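Local coordinates for 24-sterol C-methyltransferase (PDB 6F5Z) that is a putative S-adenosylmethionine-dependent methyltransferase that forms a holoenzyme with the small methyltransferase activator Trm112, at the interface of chains A and B. Sequence-based numbering; all coordinates share one arbitrary frame. Chains: chain A, 24-sterol C-methyltransferase; chain B, UPF0434 family protein.

The interface of chains A and B. Residues chain A 65-66, 88-90; chain B 1, 5, 9, 49, 51.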
loop_
_atom_site.group_PDB
_atom_site.type_symbol
_atom_site.label_atom_id
_atom_site.label_comp_id
_atom_site.label_asym_id
_atom_site.label_seq_id
_atom_site.Cartn_x
_atom_site.Cartn_y
_atom_site.Cartn_z
ATOM N N GLY A 65 -6.696 -1.366 -20.546
ATOM C CA GLY A 65 -7.608 -1.324 -19.411
ATOM C C GLY A 65 -8.877 -2.061 -19.759
ATOM O O GLY A 65 -9.314 -2.004 -20.919
ATOM N N PHE A 66 -9.441 -2.825 -18.795
ATOM C CA PHE A 66 -10.696 -3.560 -18.977
ATOM C C PHE A 66 -11.617 -3.116 -17.870
ATOM O O PHE A 66 -11.290 -3.327 -16.701
ATOM C CB PHE A 66 -10.487 -5.062 -18.850
ATOM C CG PHE A 66 -9.602 -5.636 -19.926
ATOM C CD1 PHE A 66 -8.225 -5.598 -19.804
ATOM C CD2 PHE A 66 -10.156 -6.267 -21.038
ATOM C CE1 PHE A 66 -7.397 -6.181 -20.778
ATOM C CE2 PHE A 66 -9.334 -6.889 -21.988
ATOM C CZ PHE A 66 -7.967 -6.790 -21.887
ATOM N N SER A 88 -11.106 -0.774 -22.746
ATOM C CA SER A 88 -12.206 -1.589 -23.242
ATOM C C SER A 88 -13.157 -1.882 -22.102
ATOM O O SER A 88 -12.786 -1.781 -20.935
ATOM C CB SER A 88 -11.698 -2.901 -23.805
ATOM O OG SER A 88 -11.202 -3.720 -22.758
ATOM N N PHE A 89 -14.381 -2.222 -22.439
ATOM C CA PHE A 89 -15.421 -2.501 -21.474
ATOM C C PHE A 89 -16.115 -3.782 -21.834
ATOM O O PHE A 89 -16.239 -4.129 -23.015
ATOM C CB PHE A 89 -16.412 -1.338 -21.459
ATOM C CG PHE A 89 -15.749 -0.083 -20.947
ATOM C CD1 PHE A 89 -15.628 0.148 -19.582
ATOM C CD2 PHE A 89 -15.179 0.826 -21.827
ATOM C CE1 PHE A 89 -14.954 1.283 -19.101
ATOM C CE2 PHE A 89 -14.510 1.959 -21.352
ATOM C CZ PHE A 89 -14.382 2.181 -19.988
ATOM N N LEU A 90 -16.533 -4.522 -20.809
ATOM C CA LEU A 90 -17.196 -5.797 -21.006
ATOM C C LEU A 90 -18.198 -6.043 -19.896
ATOM O O LEU A 90 -18.041 -5.546 -18.757
ATOM C CB LEU A 90 -16.179 -6.949 -21.069
ATOM C CG LEU A 90 -15.362 -7.241 -19.796
ATOM C CD1 LEU A 90 -14.832 -8.670 -19.821
ATOM C CD2 LEU A 90 -14.156 -6.253 -19.614
ATOM N N MET B 1 -14.326 -3.774 -28.951
ATOM C CA MET B 1 -13.102 -4.054 -28.183
ATOM C C MET B 1 -11.999 -4.409 -29.172
ATOM O O MET B 1 -12.240 -5.156 -30.116
ATOM C CB MET B 1 -13.325 -5.230 -27.209
ATOM C CG MET B 1 -12.051 -5.648 -26.461
ATOM S SD MET B 1 -12.276 -7.040 -25.315
ATOM C CE MET B 1 -13.180 -6.219 -23.906
ATOM N N LEU B 5 -6.657 -6.928 -27.435
ATOM C CA LEU B 5 -6.943 -7.016 -25.995
ATOM C C LEU B 5 -7.595 -8.342 -25.648
ATOM O O LEU B 5 -7.662 -8.712 -24.481
ATOM C CB LEU B 5 -7.881 -5.876 -25.549
ATOM C CG LEU B 5 -7.232 -4.542 -25.114
ATOM C CD1 LEU B 5 -6.212 -4.034 -26.116
ATOM C CD2 LEU B 5 -8.291 -3.494 -24.923
ATOM N N LEU B 9 -8.582 -12.943 -22.673
ATOM C CA LEU B 9 -9.926 -13.329 -22.294
ATOM C C LEU B 9 -10.087 -14.840 -22.347
ATOM O O LEU B 9 -9.432 -15.505 -23.150
ATOM C CB LEU B 9 -10.959 -12.685 -23.226
ATOM C CG LEU B 9 -11.017 -11.146 -23.220
ATOM C CD1 LEU B 9 -12.072 -10.656 -24.222
ATOM C CD2 LEU B 9 -11.353 -10.591 -21.806
ATOM N N GLY B 49 -19.117 -3.424 -29.926
ATOM C CA GLY B 49 -17.783 -3.421 -29.335
ATOM C C GLY B 49 -17.673 -3.923 -27.905
ATOM O O GLY B 49 -16.558 -4.018 -27.361
ATOM N N PRO B 51 -18.139 -7.024 -25.387
ATOM C CA PRO B 51 -18.424 -8.435 -25.180
ATOM C C PRO B 51 -19.304 -8.615 -23.946
ATOM O O PRO B 51 -19.053 -7.968 -22.904
ATOM C CB PRO B 51 -17.051 -9.060 -24.927
ATOM C CG PRO B 51 -16.069 -8.026 -25.365
ATOM C CD PRO B 51 -16.721 -6.719 -25.131
HETATM O O HOH W 1 -14.949 -2.580 -25.304
#
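B:Met1 and B:Leu5 converge on A:Ser88, and B:Leu5 also meets the edge of the A:Phe66 ring, in a largely apolar patch of the methyltransferase–Trm112 interface. The B:Met1 side chain leaves with CG anti to the backbone N (chi1 175°), runs extended to the sulfur and bends at chi3 (-75°), which brings its terminal methyl CE to 3.6 Å from A:Ser88 CB. This thioether chain crosses A:Phe66 at about a right angle. B:Leu5 instead slides past the phenylalanine in the opposite direction, its CB 3.8 Å from the ring tip A:Phe66 CZ, while its CD2 branch reaches A:Ser88 CB, also at 3.6 Å. The A:Phe66 ring turns its edge to the activator, and the backbone carbonyl O of B:Leu5 lies in the ring plane, 3.2 Å from CZ, where it probably meets the weakly positive hydrogen rim of the ring rather than its face. The A:Ser88 hydroxyl OG bonds within its own chain to A:Gly65 O at 3.1 Å, tying the two neighbouring strands together beneath the methionine methyl. In this patch a water links the chains: it is held by A:Phe89 N in a nearly straight bond (175° at H) and by A:Phe89 O, and joined to B:Gly49 O at 3.0 Å. Next to it, the B:Pro51 ring packs its CD against A:Phe89 O. The patch lies on strands 64-69 and 87-91 of the methyltransferase, facing the N-terminus, 3-10 helix 3-8 and short strand 50-51 of Trm112.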